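Local coordinates for malonyl acyl carrier protein transacylase (PDB 3IM8), which probably transfers the malonyl group from malonyl-CoA to the thiol of holo-acyl carrier protein, supplying the malonyl-ACP used in fatty acid synthesis, at residues Leu55-Ala67 against Ala108-Glu120. Numbering follows the deposited sequence.
Sequences LNQTRYTQPAILA and AVALVAKRGAYME. With ACT (acetate ion), chain B.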
loop_
_atom_site.group_PDB
_atom_site.type_symbol
_atom_site.label_atom_id
_atom_site.label_comp_id
_atom_site.label_asym_id
_atom_site.label_seq_id
_atom_site.Cartn_x
_atom_site.Cartn_y
_atom_site.Cartn_z
ATOM N N LEU A 55 -12.455 10.771 5.426
ATOM C CA LEU A 55 -11.034 10.509 5.185
ATOM C C LEU A 55 -10.726 9.031 5.485
ATOM O O LEU A 55 -9.888 8.417 4.787
ATOM C CB LEU A 55 -10.108 11.470 5.986
ATOM C CG LEU A 55 -8.557 11.322 5.890
ATOM C CD1 LEU A 55 -7.984 11.459 4.426
ATOM C CD2 LEU A 55 -7.782 12.216 6.825
ATOM N N ASN A 56 -11.385 8.490 6.524
ATOM C CA ASN A 56 -11.224 7.105 6.972
ATOM C C ASN A 56 -12.153 6.109 6.254
ATOM O O ASN A 56 -12.118 4.918 6.562
ATOM C CB ASN A 56 -11.418 7.018 8.514
ATOM C CG ASN A 56 -10.255 7.641 9.286
ATOM O OD1 ASN A 56 -9.124 7.643 8.803
ATOM N ND2 ASN A 56 -10.525 8.183 10.465
ATOM N N GLN A 57 -12.996 6.601 5.332
ATOM C CA GLN A 57 -13.828 5.754 4.434
ATOM C C GLN A 57 -13.115 5.387 3.113
ATOM O O GLN A 57 -12.897 6.239 2.264
ATOM C CB GLN A 57 -15.179 6.403 4.104
ATOM C CG GLN A 57 -16.090 6.560 5.336
ATOM C CD GLN A 57 -17.348 7.402 5.015
ATOM O OE1 GLN A 57 -17.866 7.334 3.881
ATOM N NE2 GLN A 57 -17.830 8.233 6.022
ATOM N N THR A 58 -12.868 4.086 2.952
ATOM C CA THR A 58 -12.066 3.511 1.874
ATOM C C THR A 58 -12.170 4.214 0.508
ATOM O O THR A 58 -11.131 4.502 -0.125
ATOM C CB THR A 58 -12.277 1.953 1.791
ATOM O OG1 THR A 58 -12.159 1.394 3.106
ATOM C CG2 THR A 58 -11.227 1.294 0.880
ATOM N N ARG A 59 -13.373 4.513 0.042
ATOM C CA ARG A 59 -13.541 5.139 -1.270
ATOM C C ARG A 59 -12.917 6.556 -1.337
ATOM O O ARG A 59 -12.591 7.020 -2.428
ATOM C CB ARG A 59 -15.021 5.177 -1.722
ATOM C CG ARG A 59 -15.863 6.243 -0.972
ATOM C CD ARG A 59 -16.897 6.906 -1.856
ATOM N NE ARG A 59 -17.838 5.993 -2.518
ATOM C CZ ARG A 59 -18.532 5.029 -1.908
ATOM N NH1 ARG A 59 -18.394 4.809 -0.591
ATOM N NH2 ARG A 59 -19.351 4.271 -2.631
ATOM N N TYR A 60 -12.769 7.230 -0.185
ATOM C CA TYR A 60 -12.073 8.535 -0.130
ATOM C C TYR A 60 -10.616 8.390 0.359
ATOM O O TYR A 60 -9.749 9.138 -0.056
ATOM C CB TYR A 60 -12.811 9.547 0.751
ATOM C CG TYR A 60 -14.255 9.696 0.381
ATOM C CD1 TYR A 60 -14.616 10.196 -0.863
ATOM C CD2 TYR A 60 -15.265 9.296 1.259
ATOM C CE1 TYR A 60 -15.929 10.328 -1.209
ATOM C CE2 TYR A 60 -16.590 9.422 0.913
ATOM C CZ TYR A 60 -16.912 9.932 -0.329
ATOM O OH TYR A 60 -18.235 10.033 -0.706
ATOM N N THR A 61 -10.357 7.452 1.251
ATOM C CA THR A 61 -8.993 7.236 1.687
ATOM C C THR A 61 -8.040 6.978 0.528
ATOM O O THR A 61 -6.889 7.496 0.504
ATOM C CB THR A 61 -8.914 6.021 2.598
ATOM O OG1 THR A 61 -9.950 6.131 3.581
ATOM C CG2 THR A 61 -7.561 5.964 3.288
ATOM N N GLN A 62 -8.478 6.131 -0.407
ATOM C CA GLN A 62 -7.553 5.695 -1.460
ATOM C C GLN A 62 -7.087 6.855 -2.336
ATOM O O GLN A 62 -5.894 7.062 -2.473
ATOM C CB GLN A 62 -8.098 4.494 -2.249
ATOM C CG GLN A 62 -8.236 3.234 -1.334
ATOM C CD GLN A 62 -8.366 1.925 -2.110
ATOM O OE1 GLN A 62 -8.135 1.874 -3.326
ATOM N NE2 GLN A 62 -8.766 0.876 -1.420
ATOM N N PRO A 63 -8.018 7.655 -2.893
ATOM C CA PRO A 63 -7.537 8.831 -3.687
ATOM C C PRO A 63 -6.902 9.916 -2.810
ATOM O O PRO A 63 -6.007 10.622 -3.256
ATOM C CB PRO A 63 -8.801 9.312 -4.398
ATOM C CG PRO A 63 -9.974 8.797 -3.512
ATOM C CD PRO A 63 -9.469 7.434 -3.078
ATOM N N ALA A 64 -7.291 10.003 -1.543
ATOM C CA ALA A 64 -6.669 10.996 -0.657
ATOM C C ALA A 64 -5.210 10.716 -0.484
ATOM O O ALA A 64 -4.398 11.607 -0.661
ATOM C CB ALA A 64 -7.349 11.030 0.757
ATOM N N ILE A 65 -4.887 9.465 -0.119
ATOM C CA ILE A 65 -3.488 9.064 0.082
ATOM C C ILE A 65 -2.756 9.133 -1.271
ATOM O O ILE A 65 -1.671 9.664 -1.360
ATOM C CB ILE A 65 -3.364 7.630 0.673
ATOM C CG1 ILE A 65 -3.777 7.632 2.134
ATOM C CG2 ILE A 65 -1.875 7.101 0.574
ATOM C CD1 ILE A 65 -4.124 6.284 2.656
ATOM N N LEU A 66 -3.349 8.572 -2.328
ATOM C CA LEU A 66 -2.606 8.584 -3.602
ATOM C C LEU A 66 -2.200 10.005 -4.050
ATOM O O LEU A 66 -1.075 10.229 -4.477
ATOM C CB LEU A 66 -3.368 7.853 -4.726
ATOM C CG LEU A 66 -2.699 7.965 -6.114
ATOM C CD1 LEU A 66 -2.482 6.575 -6.761
ATOM C CD2 LEU A 66 -3.425 8.962 -7.072
ATOM N N ALA A 67 -3.124 10.953 -3.956
ATOM C CA ALA A 67 -2.878 12.326 -4.355
ATOM C C ALA A 67 -1.815 12.930 -3.458
ATOM O O ALA A 67 -0.919 13.609 -3.941
ATOM C CB ALA A 67 -4.157 13.128 -4.262
ATOM N N ALA A 108 -4.932 7.656 -12.482
ATOM C CA ALA A 108 -4.739 6.976 -11.211
ATOM C C ALA A 108 -5.811 7.430 -10.235
ATOM O O ALA A 108 -6.461 6.635 -9.591
ATOM C CB ALA A 108 -3.358 7.319 -10.651
ATOM N N VAL A 109 -5.993 8.734 -10.128
ATOM C CA VAL A 109 -6.947 9.289 -9.194
ATOM C C VAL A 109 -8.337 8.711 -9.453
ATOM O O VAL A 109 -8.983 8.263 -8.484
ATOM C CB VAL A 109 -6.973 10.808 -9.287
ATOM C CG1 VAL A 109 -8.026 11.376 -8.367
ATOM C CG2 VAL A 109 -5.588 11.378 -8.892
ATOM N N ALA A 110 -8.808 8.715 -10.714
ATOM C CA ALA A 110 -10.151 8.184 -10.954
ATOM C C ALA A 110 -10.179 6.670 -10.633
ATOM O O ALA A 110 -11.136 6.175 -10.049
ATOM C CB ALA A 110 -10.633 8.443 -12.400
ATOM N N LEU A 111 -9.122 5.955 -11.000
ATOM C CA LEU A 111 -9.092 4.529 -10.897
ATOM C C LEU A 111 -9.093 4.049 -9.456
ATOM O O LEU A 111 -9.721 3.009 -9.158
ATOM C CB LEU A 111 -7.843 4.037 -11.567
ATOM C CG LEU A 111 -7.434 2.599 -11.547
ATOM C CD1 LEU A 111 -8.566 1.705 -12.108
ATOM C CD2 LEU A 111 -6.149 2.562 -12.398
ATOM N N VAL A 112 -8.369 4.751 -8.569
ATOM C CA VAL A 112 -8.367 4.340 -7.143
ATOM C C VAL A 112 -9.669 4.730 -6.411
ATOM O O VAL A 112 -10.049 4.039 -5.473
ATOM C CB VAL A 112 -7.057 4.739 -6.300
ATOM C CG1 VAL A 112 -5.732 4.143 -6.976
ATOM C CG2 VAL A 112 -6.943 6.239 -6.122
ATOM N N ALA A 113 -10.351 5.801 -6.841
ATOM C CA ALA A 113 -11.696 6.095 -6.316
ATOM C C ALA A 113 -12.636 4.939 -6.578
ATOM O O ALA A 113 -13.427 4.594 -5.705
ATOM C CB ALA A 113 -12.264 7.340 -6.902
ATOM N N LYS A 114 -12.520 4.321 -7.757
ATOM C CA LYS A 114 -13.314 3.141 -8.114
ATOM C C LYS A 114 -12.863 1.910 -7.351
ATOM O O LYS A 114 -13.713 1.234 -6.729
ATOM C CB LYS A 114 -13.275 2.924 -9.619
ATOM C CG LYS A 114 -14.337 3.761 -10.365
ATOM C CD LYS A 114 -14.063 3.718 -11.871
ATOM C CE LYS A 114 -15.136 4.404 -12.739
ATOM N NZ LYS A 114 -16.436 3.630 -12.687
ATOM N N ARG A 115 -11.534 1.665 -7.325
ATOM C CA ARG A 115 -10.931 0.580 -6.550
ATOM C C ARG A 115 -11.406 0.612 -5.106
ATOM O O ARG A 115 -11.772 -0.435 -4.549
ATOM C CB ARG A 115 -9.385 0.644 -6.558
ATOM C CG ARG A 115 -8.735 -0.481 -5.820
ATOM C CD ARG A 115 -7.196 -0.404 -5.903
ATOM N NE ARG A 115 -6.453 -1.480 -5.206
ATOM C CZ ARG A 115 -5.996 -1.432 -3.949
ATOM N NH1 ARG A 115 -6.290 -0.417 -3.140
ATOM N NH2 ARG A 115 -5.277 -2.446 -3.476
ATOM N N GLY A 116 -11.342 1.801 -4.493
ATOM C CA GLY A 116 -11.784 1.980 -3.074
ATOM C C GLY A 116 -13.241 1.558 -2.853
ATOM O O GLY A 116 -13.552 0.749 -1.955
ATOM N N ALA A 117 -14.113 2.123 -3.691
ATOM C CA ALA A 117 -15.526 1.761 -3.750
ATOM C C ALA A 117 -15.702 0.262 -3.837
ATOM O O ALA A 117 -16.347 -0.290 -2.949
ATOM C CB ALA A 117 -16.252 2.491 -4.922
ATOM N N TYR A 118 -15.087 -0.403 -4.829
ATOM C CA TYR A 118 -15.294 -1.857 -5.024
ATOM C C TYR A 118 -14.840 -2.650 -3.833
ATOM O O TYR A 118 -15.484 -3.623 -3.479
ATOM C CB TYR A 118 -14.558 -2.412 -6.241
ATOM C CG TYR A 118 -14.893 -1.747 -7.578
ATOM C CD1 TYR A 118 -13.908 -1.621 -8.565
ATOM C CD2 TYR A 118 -16.179 -1.224 -7.850
ATOM C CE1 TYR A 118 -14.176 -1.005 -9.789
ATOM C CE2 TYR A 118 -16.475 -0.615 -9.097
ATOM C CZ TYR A 118 -15.460 -0.516 -10.048
ATOM O OH TYR A 118 -15.674 0.059 -11.266
ATOM N N MET A 119 -13.716 -2.252 -3.221
ATOM C CA MET A 119 -13.151 -2.953 -2.040
ATOM C C MET A 119 -14.058 -2.806 -0.821
ATOM O O MET A 119 -14.293 -3.779 -0.104
ATOM C CB MET A 119 -11.724 -2.471 -1.726
ATOM C CG MET A 119 -10.726 -2.942 -2.782
ATOM S SD MET A 119 -8.979 -2.499 -2.582
ATOM C CE MET A 119 -8.521 -3.338 -1.086
ATOM N N GLU A 120 -14.533 -1.578 -0.590
ATOM C CA GLU A 120 -15.442 -1.224 0.518
ATOM C C GLU A 120 -16.766 -1.997 0.452
ATOM O O GLU A 120 -17.211 -2.552 1.454
ATOM C CB GLU A 120 -15.690 0.308 0.524
ATOM C CG GLU A 120 -16.583 0.892 1.675
ATOM C CD GLU A 120 -16.399 2.461 1.912
ATOM O OE1 GLU A 120 -16.259 3.283 0.933
ATOM O OE2 GLU A 120 -16.399 2.852 3.118
HETATM C C ACT B . -5.497 -1.786 1.006
HETATM O O ACT B . -5.213 -3.028 0.797
HETATM O OXT ACT B . -5.748 -0.919 0.002
HETATM C CH3 ACT B . -5.492 -1.497 2.496
HETATM O O HOH W 1 -13.687 2.107 5.055
#
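Beside the predicted active site of this FabD-family transacylase, Gln62 of helix 58-78 meets Arg115 of the nearly antiparallel helix 105-122; the axes of segments 58-67 and 108-120 approach to 7.2 Å, with their directions 149° apart. Gln62 enters as a knob among Val112, Arg115, Gly116 and Met119, and the extended chain of Arg115 (CG anti to the backbone N, chi1 -178°) crosses it at about a right angle. Arg115 NH1 donates a hydrogen bond to Gln62 OE1 over 2.9 Å; the oxygen lies at the guanidinium edge, whereas the donor stands above the amide plane, 51° out of it. Met119 SD covers one guanidinium face, over its centre, and accepts a weak, long hydrogen bond from Gln62 NE2, which is also held by Gln11. Arg115 thus reaches the predicted active-site residues Ser90 and His199, the former in what looks like the nucleophile elbow (GxSxG) after strand 85-88: NH1 hydrogen-bonds acetate OXT at 3.2 Å, while NH2 hydrogen-bonds Ser90 OG and Gln247. The acetate, probably from the crystallisation liquor, is also hydrogen-bonded to Ser90 and His199; it is consistent with a pocket suited to the malonyl carboxylate, as in other members of this family.

Close packing of the helices depends on Gly116, whose CA lies 4.0 Å from Arg59 CA, a spacing with no room for a side chain. Toward the start of helix 58-78, Glu120 OE1 accepts a hydrogen bond from Arg59 N (3.3 Å) above the carboxylate plane and forms a salt bridge with Arg59 NH1 (3.0 Å). Arg59's chain bends at chi2 and chi3, bringing the guanidinium back beside Glu120. In the opposite direction the contact turns apolar: Val112 CG2 packs 3.6 Å from Pro63 CA, and Leu66 CD2 rests against both Ala108 CB and Val109 CG2.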